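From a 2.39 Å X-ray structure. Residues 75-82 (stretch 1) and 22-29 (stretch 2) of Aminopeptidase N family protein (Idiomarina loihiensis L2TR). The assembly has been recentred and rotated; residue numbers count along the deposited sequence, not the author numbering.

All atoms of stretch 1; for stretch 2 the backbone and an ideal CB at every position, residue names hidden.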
ATOM      1  N   ALA A  75      18.080  -9.750  34.126  1.00 49.74           N
ATOM      2  CA  ALA A  75      19.121 -10.091  35.083  1.00 48.75           C
ATOM      3  C   ALA A  75      19.520 -11.529  34.730  1.00 55.02           C
ATOM      4  O   ALA A  75      18.747 -12.257  34.096  1.00 50.21           O
ATOM      5  CB  ALA A  75      18.580 -10.019  36.501  1.00 43.63           C
ATOM      6  N   ARG A  76      20.728 -11.927  35.120  1.00 57.21           N
ATOM      7  CA  ARG A  76      21.229 -13.274  34.848  1.00 52.99           C
ATOM      8  C   ARG A  76      20.390 -14.356  35.514  1.00 51.57           C
ATOM      9  O   ARG A  76      19.828 -14.147  36.593  1.00 53.42           O
ATOM     10  CB  ARG A  76      22.661 -13.418  35.358  1.00 63.20           C
ATOM     11  CG  ARG A  76      23.695 -12.616  34.617  1.00 74.80           C
ATOM     12  CD  ARG A  76      24.988 -12.569  35.414  1.00 84.62           C
ATOM     13  NE  ARG A  76      26.066 -11.953  34.650  1.00 91.87           N
ATOM     14  CZ  ARG A  76      26.677 -12.539  33.627  1.00 95.05           C
ATOM     15  NH1 ARG A  76      26.319 -13.762  33.252  1.00 93.07           N
ATOM     16  NH2 ARG A  76      27.638 -11.901  32.973  1.00 94.99           N
ATOM     17  N   SER A  77      20.318 -15.521  34.881  1.00 51.05           N
ATOM     18  CA  SER A  77      19.572 -16.628  35.452  1.00 46.63           C
ATOM     19  C   SER A  77      20.063 -17.954  34.900  1.00 55.41           C
ATOM     20  O   SER A  77      20.367 -18.061  33.717  1.00 54.66           O
ATOM     21  CB  SER A  77      18.080 -16.473  35.171  1.00 46.57           C
ATOM     22  OG  SER A  77      17.363 -17.593  35.674  1.00 48.66           O
ATOM     23  N   LYS A  78      20.149 -18.956  35.771  1.00 56.80           N
ATOM     24  CA  LYS A  78      20.596 -20.291  35.381  1.00 63.18           C
ATOM     25  C   LYS A  78      19.416 -21.093  34.859  1.00 65.37           C
ATOM     26  O   LYS A  78      19.588 -22.141  34.242  1.00 73.72           O
ATOM     27  CB  LYS A  78      21.187 -21.028  36.586  1.00 72.76           C
ATOM     28  CG  LYS A  78      22.513 -20.488  37.090  1.00 85.06           C
ATOM     29  CD  LYS A  78      22.818 -21.044  38.477  1.00 93.60           C
ATOM     30  CE  LYS A  78      24.286 -20.865  38.847  1.00 99.33           C
ATOM     31  NZ  LYS A  78      24.759 -19.461  38.684  1.00100.45           N
ATOM     32  N   HIS A  79      18.215 -20.586  35.113  1.00 59.45           N
ATOM     33  CA  HIS A  79      16.992 -21.260  34.697  1.00 57.24           C
ATOM     34  C   HIS A  79      16.243 -20.557  33.574  1.00 58.64           C
ATOM     35  O   HIS A  79      16.538 -19.407  33.226  1.00 59.13           O
ATOM     36  CB  HIS A  79      16.040 -21.385  35.884  1.00 58.53           C
ATOM     37  CG  HIS A  79      16.683 -21.925  37.121  1.00 69.86           C
ATOM     38  ND1 HIS A  79      16.998 -21.130  38.199  1.00 76.51           N
ATOM     39  CD2 HIS A  79      17.072 -23.180  37.445  1.00 71.10           C
ATOM     40  CE1 HIS A  79      17.555 -21.874  39.142  1.00 77.30           C
ATOM     41  NE2 HIS A  79      17.611 -23.119  38.708  1.00 75.11           N
ATOM     42  N   PRO A  80      15.256 -21.254  32.986  1.00 52.28           N
ATOM     43  CA  PRO A  80      14.450 -20.687  31.903  1.00 44.89           C
ATOM     44  C   PRO A  80      13.801 -19.414  32.452  1.00 52.50           C
ATOM     45  O   PRO A  80      13.527 -19.322  33.650  1.00 52.87           O
ATOM     46  CB  PRO A  80      13.413 -21.779  31.642  1.00 42.95           C
ATOM     47  CG  PRO A  80      14.144 -23.036  31.976  1.00 43.42           C
ATOM     48  CD  PRO A  80      14.894 -22.664  33.234  1.00 48.26           C
ATOM     49  N   VAL A  81      13.564 -18.432  31.591  1.00 48.77           N
ATOM     50  CA  VAL A  81      12.939 -17.192  32.033  1.00 44.68           C
ATOM     51  C   VAL A  81      11.649 -16.932  31.263  1.00 43.92           C
ATOM     52  O   VAL A  81      11.546 -17.225  30.063  1.00 46.83           O
ATOM     53  CB  VAL A  81      13.891 -15.982  31.850  1.00 44.52           C
ATOM     54  CG1 VAL A  81      13.156 -14.684  32.156  1.00 35.23           C
ATOM     55  CG2 VAL A  81      15.097 -16.120  32.776  1.00 39.95           C
ATOM     56  N   THR A  82      10.662 -16.401  31.973  1.00 40.54           N
ATOM     57  CA  THR A  82       9.370 -16.070  31.391  1.00 44.09           C
ATOM     58  C   THR A  82       9.157 -14.566  31.551  1.00 39.80           C
ATOM     59  O   THR A  82       9.247 -14.029  32.652  1.00 48.76           O
ATOM     60  CB  THR A  82       8.220 -16.826  32.095  1.00 50.18           C
ATOM     61  OG1 THR A  82       8.441 -18.236  31.986  1.00 56.67           O
ATOM     62  CG2 THR A  82       6.881 -16.492  31.443  1.00 51.15           C
ATOM     63  N   UNK A  22      11.858 -18.110  27.499  1.00 51.23           N
ATOM     64  CA  UNK A  22      13.188 -18.389  26.983  1.00 48.68           C
ATOM     65  C   UNK A  22      13.810 -19.501  27.810  1.00 47.08           C
ATOM     66  O   UNK A  22      14.090 -19.309  28.995  1.00 49.28           O
ATOM     67  CB  UNK A  22      14.064 -17.135  27.003  1.00 48.68           C
ATOM     68  N   UNK A  23      14.009 -20.660  27.182  1.00 48.97           N
ATOM     69  CA  UNK A  23      14.578 -21.836  27.845  1.00 52.47           C
ATOM     70  C   UNK A  23      15.944 -21.531  28.446  1.00 56.10           C
ATOM     71  O   UNK A  23      16.225 -21.889  29.590  1.00 57.91           O
ATOM     72  CB  UNK A  23      14.693 -22.999  26.858  1.00 52.47           C
ATOM     73  N   UNK A  24      16.787 -20.866  27.664  1.00 55.20           N
ATOM     74  CA  UNK A  24      18.116 -20.491  28.118  1.00 59.88           C
ATOM     75  C   UNK A  24      18.481 -19.077  27.668  1.00 58.28           C
ATOM     76  O   UNK A  24      18.577 -18.795  26.470  1.00 56.44           O
ATOM     77  CB  UNK A  24      19.151 -21.492  27.601  1.00 59.88           C
ATOM     78  N   UNK A  25      18.684 -18.195  28.640  1.00 52.45           N
ATOM     79  CA  UNK A  25      19.047 -16.816  28.357  1.00 52.16           C
ATOM     80  C   UNK A  25      20.562 -16.690  28.439  1.00 58.01           C
ATOM     81  O   UNK A  25      21.220 -17.533  29.045  1.00 51.93           O
ATOM     82  CB  UNK A  25      18.360 -15.851  29.325  1.00 52.16           C
ATOM     83  N   UNK A  26      21.118 -15.659  27.810  1.00 60.75           N
ATOM     84  CA  UNK A  26      22.561 -15.441  27.860  1.00 64.80           C
ATOM     85  C   UNK A  26      22.830 -14.467  28.998  1.00 69.19           C
ATOM     86  O   UNK A  26      21.896 -13.995  29.638  1.00 76.72           O
ATOM     87  CB  UNK A  26      23.102 -14.911  26.530  1.00 64.80           C
ATOM     88  N   UNK A  27      24.095 -14.175  29.266  1.00 69.87           N
ATOM     89  CA  UNK A  27      24.430 -13.256  30.349  1.00 78.04           C
ATOM     90  C   UNK A  27      23.857 -11.889  30.026  1.00 80.06           C
ATOM     91  O   UNK A  27      24.175 -11.316  28.983  1.00 85.85           O
ATOM     92  CB  UNK A  27      25.943 -13.176  30.562  1.00 78.04           C
ATOM     93  N   UNK A  28      23.020 -11.366  30.917  1.00 77.96           N
ATOM     94  CA  UNK A  28      22.403 -10.059  30.699  1.00 77.42           C
ATOM     95  C   UNK A  28      21.696 -10.092  29.337  1.00 65.05           C
ATOM     96  O   UNK A  28      21.984  -9.287  28.450  1.00 63.87           O
ATOM     97  CB  UNK A  28      23.441  -8.937  30.759  1.00 77.42           C
ATOM     98  N   UNK A  29      20.779 -11.046  29.188  1.00 53.73           N
ATOM     99  CA  UNK A  29      20.014 -11.240  27.957  1.00 45.76           C
ATOM    100  C   UNK A  29      19.179 -10.011  27.611  1.00 44.20           C
ATOM    101  O   UNK A  29      18.553  -9.404  28.488  1.00 44.14           O
ATOM    102  CB  UNK A  29      19.106 -12.465  28.088  1.00 45.76           C
TER

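Position 22 is fixed first by its backbone. Its N lies 2.7 Å from Val81 O and its O lies 2.8 Å from Val81 N, with N-H...acceptor angles of 163° and 161°, the mark of an antiparallel hydrogen-bonded pair. In such a pair both side chains leave the same face of the sheet, so CB here emerges on the side of Val81's isopropyl group. A beta-branched or other aliphatic residue would suit; the backbone bonds themselves require only a free N-H, which excludes proline. The residue is Ile22, chi1 m and chi2 t, sharing that face with Val81.

At position 23 the strand pairing has ended: phi/psi of -57/-46 turns the chain, and CA-to-CB points away, the ideal CB being 5.1 Å from Pro80 CB. The backbone makes the closer contact, Pro80 CA lying 3.2 Å from O of position 23 in a CA-H...O contact. Many side chains would fit, polar ones easily. Glu23 is deposited; its end comes back, OE1 reaching 3.8 Å from Pro80 CG, a contact without a charge partner in stretch 1.

Position 24 points away, with nothing of stretch 1 within 5.5 Å of its ideal CB, so the visible atoms set little preference. It is Gln24.

Position 25 points toward stretch 1. Its ideal CB is 4.8 Å from Val81 CG2 and 5.3 Å from Ser77 O, a methyl and a carbonyl. A small or medium side chain is favoured: valine, alanine, serine or threonine. Thr25, chi1 p, places CG2 3.9 Å from Val81 CG2, while OG1 stands 3.9 Å from Ser77 O, near but making no hydrogen bond.

Position 26 again points away from stretch 1, leaving the choice wide. Asn26 occupies it, and its backbone N donates to the side-chain OE1 of position 29 at 3.0 Å.

Position 27 projects sideways beside the Arg76 guanidinium, where an acid is the natural candidate, although a neutral acceptor could also serve. Asp27 supplies OD2, 2.9 Å from Arg76 NH1, in a hydrogen-bonded salt bridge; NH1 is crowded in the model, so this distance is less sure.

Position 28 has phi/psi of 55/57, a left-handed conformation that glycine or asparagine often adopts. Its ideal CB is 5.3 Å from Arg76 CG, and a long acid could exploit the positive charge. Glu28 does so: OE2 is 3.6 Å from Arg76 NE, but well out of the guanidinium plane, so the salt bridge rests on charge alone.

Position 29 offers no nearby partner in stretch 1. Gln29 turns its end away.

Stretch 2 22-29: IEQTNDEQ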
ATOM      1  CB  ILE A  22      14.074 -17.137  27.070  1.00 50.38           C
ATOM      2  CG1 ILE A  22      13.329 -15.939  26.474  1.00 48.91           C
ATOM      3  CG2 ILE A  22      15.376 -17.379  26.328  1.00 48.25           C
ATOM      4  CD1 ILE A  22      13.849 -14.597  26.937  1.00 54.05           C
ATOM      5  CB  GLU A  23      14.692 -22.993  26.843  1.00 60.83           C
ATOM      6  CG  GLU A  23      15.263 -24.298  27.399  1.00 68.92           C
ATOM      7  CD  GLU A  23      14.370 -24.943  28.446  1.00 77.42           C
ATOM      8  OE1 GLU A  23      13.194 -24.531  28.564  1.00 77.85           O
ATOM      9  OE2 GLU A  23      14.840 -25.872  29.143  1.00 76.78           O
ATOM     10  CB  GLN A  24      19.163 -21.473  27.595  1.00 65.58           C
ATOM     11  CG  GLN A  24      20.547 -21.217  28.156  1.00 81.03           C
ATOM     12  CD  GLN A  24      21.524 -22.319  27.827  1.00 94.51           C
ATOM     13  OE1 GLN A  24      21.964 -22.457  26.685  1.00 99.81           O
ATOM     14  NE2 GLN A  24      21.863 -23.124  28.829  1.00 95.42           N
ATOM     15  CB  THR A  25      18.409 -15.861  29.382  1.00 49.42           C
ATOM     16  OG1 THR A  25      18.885 -16.176  30.695  1.00 49.92           O
ATOM     17  CG2 THR A  25      16.895 -15.998  29.361  1.00 46.80           C
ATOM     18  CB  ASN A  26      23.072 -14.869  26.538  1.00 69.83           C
ATOM     19  CG  ASN A  26      22.758 -15.768  25.355  1.00 77.46           C
ATOM     20  OD1 ASN A  26      22.841 -16.995  25.451  1.00 75.18           O
ATOM     21  ND2 ASN A  26      22.410 -15.161  24.225  1.00 80.43           N
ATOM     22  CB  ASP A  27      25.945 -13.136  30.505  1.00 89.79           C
ATOM     23  CG  ASP A  27      26.682 -14.351  29.992  1.00 98.66           C
ATOM     24  OD1 ASP A  27      26.881 -14.446  28.759  1.00 99.90           O
ATOM     25  OD2 ASP A  27      27.053 -15.211  30.818  1.00100.60           O
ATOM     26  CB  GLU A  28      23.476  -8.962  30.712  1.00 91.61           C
ATOM     27  CG  GLU A  28      24.383  -8.955  31.946  1.00102.50           C
ATOM     28  CD  GLU A  28      23.663  -8.549  33.228  1.00107.40           C
ATOM     29  OE1 GLU A  28      23.026  -7.475  33.241  1.00106.18           O
ATOM     30  OE2 GLU A  28      23.743  -9.299  34.224  1.00109.29           O
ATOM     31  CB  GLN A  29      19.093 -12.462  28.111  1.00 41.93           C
ATOM     32  CG  GLN A  29      18.173 -12.738  26.929  1.00 46.16           C
ATOM     33  CD  GLN A  29      18.901 -13.261  25.701  1.00 50.23           C
ATOM     34  OE1 GLN A  29      19.496 -14.342  25.723  1.00 48.39           O
ATOM     35  NE2 GLN A  29      18.845 -12.498  24.614  1.00 52.09           N
TER
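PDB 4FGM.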